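Side-chain contacts in glucokinase (Thermus thermophilus, PDB 3VOV), which phosphorylates glucose and probably related hexoses at the expense of ATP, as a zinc-containing sugar kinase of the ROK family: residues G165-G170 / E178-G183; R223-G228 / E253-A258. All blocks are in the same frame, centred on the assembly; numbering follows the deposited sequence.

Contact 1: residues G165-G170 / E178-G183. With ZN (zinc ion), chain G.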
loop_
_atom_site.group_PDB
_atom_site.type_symbol
_atom_site.label_atom_id
_atom_site.label_comp_id
_atom_site.label_asym_id
_atom_site.label_seq_id
_atom_site.Cartn_x
_atom_site.Cartn_y
_atom_site.Cartn_z
ATOM N N GLY B 165 -2.614 -5.166 -3.667
ATOM C CA GLY B 165 -3.886 -4.453 -3.783
ATOM C C GLY B 165 -3.872 -3.369 -4.854
ATOM O O GLY B 165 -4.841 -2.596 -4.979
ATOM N N GLY B 166 -2.780 -3.307 -5.625
ATOM C CA GLY B 166 -2.688 -2.453 -6.795
ATOM C C GLY B 166 -3.492 -2.939 -8.034
ATOM O O GLY B 166 -4.312 -3.852 -7.957
ATOM N N PRO B 167 -3.265 -2.321 -9.180
ATOM C CA PRO B 167 -4.078 -2.622 -10.373
ATOM C C PRO B 167 -3.727 -3.951 -10.965
ATOM O O PRO B 167 -2.554 -4.336 -10.980
ATOM C CB PRO B 167 -3.705 -1.519 -11.373
ATOM C CG PRO B 167 -2.839 -0.552 -10.601
ATOM C CD PRO B 167 -2.247 -1.290 -9.443
ATOM N N ALA B 168 -4.767 -4.613 -11.465
ATOM C CA ALA B 168 -4.721 -5.930 -12.117
ATOM C C ALA B 168 -3.637 -5.959 -13.172
ATOM O O ALA B 168 -3.514 -4.989 -13.935
ATOM C CB ALA B 168 -6.103 -6.204 -12.758
ATOM N N CYS B 169 -2.850 -7.036 -13.225
ATOM C CA CYS B 169 -1.800 -7.171 -14.227
ATOM C C CYS B 169 -2.213 -8.176 -15.302
ATOM O O CYS B 169 -3.011 -9.081 -15.023
ATOM C CB CYS B 169 -0.513 -7.717 -13.575
ATOM S SG CYS B 169 0.963 -7.762 -14.694
ATOM N N GLY B 170 -1.650 -8.055 -16.504
ATOM C CA GLY B 170 -1.942 -9.071 -17.544
ATOM C C GLY B 170 -1.478 -10.469 -17.161
ATOM O O GLY B 170 -2.029 -11.466 -17.651
ATOM N N GLU B 178 5.056 -4.036 -13.877
ATOM C CA GLU B 178 4.478 -3.805 -15.207
ATOM C C GLU B 178 3.144 -3.089 -15.119
ATOM O O GLU B 178 2.869 -2.124 -15.839
ATOM C CB GLU B 178 4.261 -5.137 -15.947
ATOM C CG GLU B 178 3.581 -4.904 -17.291
ATOM C CD GLU B 178 3.721 -6.105 -18.218
ATOM O OE1 GLU B 178 4.777 -6.207 -18.863
ATOM O OE2 GLU B 178 2.794 -6.949 -18.276
ATOM N N ALA B 179 2.298 -3.593 -14.249
ATOM C CA ALA B 179 0.934 -3.091 -14.169
ATOM C C ALA B 179 0.896 -1.656 -13.559
ATOM O O ALA B 179 -0.155 -0.975 -13.586
ATOM C CB ALA B 179 0.101 -4.034 -13.339
ATOM N N LEU B 180 2.023 -1.221 -12.998
ATOM C CA LEU B 180 2.092 0.107 -12.390
ATOM C C LEU B 180 2.690 1.144 -13.300
ATOM O O LEU B 180 2.353 2.334 -13.184
ATOM C CB LEU B 180 2.966 0.068 -11.120
ATOM C CG LEU B 180 2.332 -0.725 -9.943
ATOM C CD1 LEU B 180 3.418 -0.914 -8.854
ATOM C CD2 LEU B 180 1.023 -0.051 -9.351
ATOM N N ALA B 181 3.634 0.704 -14.154
ATOM C CA ALA B 181 4.570 1.643 -14.786
ATOM C C ALA B 181 4.860 1.406 -16.263
ATOM O O ALA B 181 5.599 2.199 -16.890
ATOM C CB ALA B 181 5.897 1.666 -13.998
ATOM N N ALA B 182 4.313 0.334 -16.836
ATOM C CA ALA B 182 4.557 0.102 -18.270
ATOM C C ALA B 182 3.857 1.190 -19.102
ATOM O O ALA B 182 2.946 1.857 -18.627
ATOM C CB ALA B 182 4.053 -1.298 -18.687
ATOM N N GLY B 183 4.298 1.337 -20.356
ATOM C CA GLY B 183 3.570 2.075 -21.382
ATOM C C GLY B 183 2.090 1.907 -21.348
ATOM O O GLY B 183 1.383 2.885 -21.244
HETATM ZN ZN ZN G . 2.213 -9.213 -13.498
HETATM O O HOH W 1 0.197 -6.178 -17.811
#

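Contact 2: residues R223-G228 / E253-A258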
loop_
_atom_site.group_PDB
_atom_site.type_symbol
_atom_site.label_atom_id
_atom_site.label_comp_id
_atom_site.label_asym_id
_atom_site.label_seq_id
_atom_site.Cartn_x
_atom_site.Cartn_y
_atom_site.Cartn_z
ATOM N N ARG B 223 8.668 6.787 -10.029
ATOM C CA ARG B 223 9.115 6.313 -8.717
ATOM C C ARG B 223 8.981 4.779 -8.531
ATOM O O ARG B 223 9.807 4.183 -7.844
ATOM C CB ARG B 223 8.344 7.024 -7.583
ATOM C CG ARG B 223 8.591 8.591 -7.521
ATOM C CD ARG B 223 8.103 9.153 -6.180
ATOM N NE ARG B 223 6.661 9.020 -6.084
ATOM C CZ ARG B 223 5.791 9.855 -6.651
ATOM N NH1 ARG B 223 6.215 10.935 -7.312
ATOM N NH2 ARG B 223 4.500 9.618 -6.518
ATOM N N TYR B 224 7.907 4.168 -9.050
ATOM C CA TYR B 224 7.750 2.708 -8.908
ATOM C C TYR B 224 8.868 1.979 -9.631
ATOM O O TYR B 224 9.343 0.941 -9.166
ATOM C CB TYR B 224 6.393 2.221 -9.414
ATOM C CG TYR B 224 5.280 2.365 -8.364
ATOM C CD1 TYR B 224 5.389 1.744 -7.112
ATOM C CD2 TYR B 224 4.134 3.080 -8.650
ATOM C CE1 TYR B 224 4.329 1.850 -6.143
ATOM C CE2 TYR B 224 3.090 3.224 -7.715
ATOM C CZ TYR B 224 3.214 2.636 -6.474
ATOM O OH TYR B 224 2.192 2.775 -5.612
ATOM N N VAL B 225 9.314 2.537 -10.757
ATOM C CA VAL B 225 10.452 1.928 -11.471
ATOM C C VAL B 225 11.699 2.035 -10.585
ATOM O O VAL B 225 12.393 1.047 -10.418
ATOM C CB VAL B 225 10.691 2.552 -12.849
ATOM C CG1 VAL B 225 11.985 1.960 -13.466
ATOM C CG2 VAL B 225 9.458 2.278 -13.784
ATOM N N GLY B 226 11.947 3.214 -9.998
ATOM C CA GLY B 226 13.061 3.400 -9.084
ATOM C C GLY B 226 13.007 2.457 -7.900
ATOM O O GLY B 226 14.027 1.861 -7.476
ATOM N N ILE B 227 11.815 2.314 -7.329
ATOM C CA ILE B 227 11.661 1.437 -6.186
ATOM C C ILE B 227 11.887 -0.018 -6.587
ATOM O O ILE B 227 12.508 -0.795 -5.819
ATOM C CB ILE B 227 10.239 1.582 -5.533
ATOM C CG1 ILE B 227 10.094 2.970 -4.899
ATOM C CG2 ILE B 227 10.009 0.467 -4.451
ATOM C CD1 ILE B 227 8.611 3.275 -4.446
ATOM N N GLY B 228 11.338 -0.420 -7.739
ATOM C CA GLY B 228 11.446 -1.834 -8.149
ATOM C C GLY B 228 12.898 -2.207 -8.442
ATOM O O GLY B 228 13.365 -3.260 -8.048
ATOM N N GLU B 253 12.324 14.723 -19.122
ATOM C CA GLU B 253 13.447 14.674 -18.171
ATOM C C GLU B 253 13.056 14.605 -16.681
ATOM O O GLU B 253 13.801 14.010 -15.858
ATOM C CB GLU B 253 14.409 15.837 -18.380
ATOM C CG GLU B 253 15.834 15.463 -17.943
ATOM C CD GLU B 253 16.421 14.302 -18.748
ATOM O OE1 GLU B 253 16.250 14.289 -20.010
ATOM O OE2 GLU B 253 17.082 13.418 -18.120
ATOM N N GLY B 254 11.932 15.219 -16.328
ATOM C CA GLY B 254 11.370 15.043 -14.978
ATOM C C GLY B 254 11.141 13.575 -14.625
ATOM O O GLY B 254 11.179 13.202 -13.438
ATOM N N TYR B 255 10.910 12.726 -15.642
ATOM C CA TYR B 255 10.625 11.301 -15.382
ATOM C C TYR B 255 11.891 10.643 -14.878
ATOM O O TYR B 255 11.907 10.011 -13.855
ATOM C CB TYR B 255 10.113 10.600 -16.649
ATOM C CG TYR B 255 10.007 9.073 -16.569
ATOM C CD1 TYR B 255 8.807 8.453 -16.153
ATOM C CD2 TYR B 255 11.066 8.251 -16.982
ATOM C CE1 TYR B 255 8.705 7.062 -16.118
ATOM C CE2 TYR B 255 10.961 6.842 -16.936
ATOM C CZ TYR B 255 9.774 6.270 -16.521
ATOM O OH TYR B 255 9.692 4.902 -16.452
ATOM N N TRP B 256 12.977 10.864 -15.596
ATOM C CA TRP B 256 14.256 10.278 -15.249
ATOM C C TRP B 256 14.751 10.771 -13.893
ATOM O O TRP B 256 15.233 9.970 -13.069
ATOM C CB TRP B 256 15.275 10.509 -16.363
ATOM C CG TRP B 256 16.312 9.448 -16.361
ATOM C CD1 TRP B 256 17.437 9.396 -15.559
ATOM C CD2 TRP B 256 16.312 8.225 -17.130
ATOM N NE1 TRP B 256 18.141 8.234 -15.818
ATOM C CE2 TRP B 256 17.466 7.496 -16.758
ATOM C CE3 TRP B 256 15.476 7.702 -18.132
ATOM C CZ2 TRP B 256 17.790 6.263 -17.333
ATOM C CZ3 TRP B 256 15.815 6.471 -18.712
ATOM C CH2 TRP B 256 16.947 5.775 -18.304
ATOM N N GLU B 257 14.563 12.065 -13.611
ATOM C CA GLU B 257 14.973 12.610 -12.317
ATOM C C GLU B 257 14.222 11.959 -11.140
ATOM O O GLU B 257 14.826 11.611 -10.121
ATOM C CB GLU B 257 14.792 14.147 -12.267
ATOM C CG GLU B 257 15.534 14.888 -13.409
ATOM C CD GLU B 257 15.094 16.379 -13.637
ATOM O OE1 GLU B 257 13.985 16.827 -13.218
ATOM O OE2 GLU B 257 15.895 17.101 -14.287
ATOM N N ALA B 258 12.902 11.823 -11.284
ATOM C CA ALA B 258 12.054 11.273 -10.236
ATOM C C ALA B 258 12.384 9.808 -10.043
ATOM O O ALA B 258 12.420 9.336 -8.946
ATOM C CB ALA B 258 10.594 11.456 -10.580
#

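Contact 1: residues G165-G170 / E178-G183
C169 and A179 meet across the zinc-binding loop of this ROK kinase, where one histidine and three cysteines form a His-Cys3 zinc site, probably structural. C169 can be followed outward from its backbone. Its CB lies 3.7 Å from A179 CB, an apolar touch at the place where the two backbones come nearest. From there SG stands anti to the backbone N (chi1 -173°), a rotation that carries the sulfur past the methyl of A179 and onto the zinc ion, which it binds at 2.3 Å. H159, C171 and C176 complete the metal site, so the loop, H159 upstream of it and C176 just before helix 177-181 are gathered round one ion. The A179 methyl also sits 3.6 Å from P167 O, so that it touches both the loop backbone and the cysteine.

At the P167 end of the loop, P167 and L180 cross at about a right angle. Here the CD corner of the proline ring does the touching: P167 CD lies 3.5 Å from L180 CD2, tighter than an ordinary carbon contact, while CG is further off. Y192 of the second subunit packs on E178 and A179, and Q220 of that subunit hydrogen-bonds G166 O, which places this loop at a subunit interface.

On the polar side, the E178 carboxylate divides its work. OE1 accepts from the backbone N of I136, while OE2 reaches back toward the loop through one water. That water accepts from G170 N at 2.9 Å and donates to E178 OE2 at 2.7 Å.

Contact 2: residues R223-G228 / E253-A258
V225 and Y255 cross at about a right angle, and the tyrosine hydroxyl supplies the touch: Y255 OH lies 3.7 Å from V225 CG2. V225 leaves its helix pointing at the partner, and its CG2 branch, beside the backbone N, is the one that meets the phenol. Y255 leaves its own helix obliquely, yet with CG anti to the backbone N (chi1 170°) the long ring brings its hydroxyl end across to the valine. It is thus the reach of the aromatic group that bridges two helices whose backbones are well separated here. Further back, Y255 also lies against A222 and V218, about one and two turns before V225 on helix 212-236.

At the other end the spacing closes. R223 and A258 are the nearest residues by backbone, with R223 CA 6.0 Å from A258 CA, and the small alanine points into the gap. R223 starts out pointing away, and its CG comes within 4.2 Å of A258 O, a loose approach. R223 NE makes a weak hydrogen bond to a bound glycerol, and A258 O is also hydrogen-bonded to glycerol, probably from the crystallisation liquor.

L259 and A262 extend the contact along helix 253-265. This sparse packing, with A258 at the close end and Y255 spanning the wider one, joins helices 212-236 and 253-265 in the C-terminal half of an actin-like ATPase fold.

Overall arrangement
Along the chain the two contacts follow in series, neither nested in nor crossing the other. Contact 1 closes first, a short loop of seven residues between 165-170 and 178-183 that leads into helix 177-181. Helices 183-194 and 200-208 then lead to helix 212-236, which opens contact 2. Strand 240-244 and helix 246-249 intervene before helix 253-265 closes it, a longer excursion that passes through the second five-stranded sheet. The contacts touch directly: A181 CB packs 3.6 Å from V225 CG2, and L180 CD1 lies 3.7 Å from Y224 CD1. Helix 212-236 thus packs against helix 177-181 through Y224 and V225 and against helix 253-265 in contact 2, joining the two.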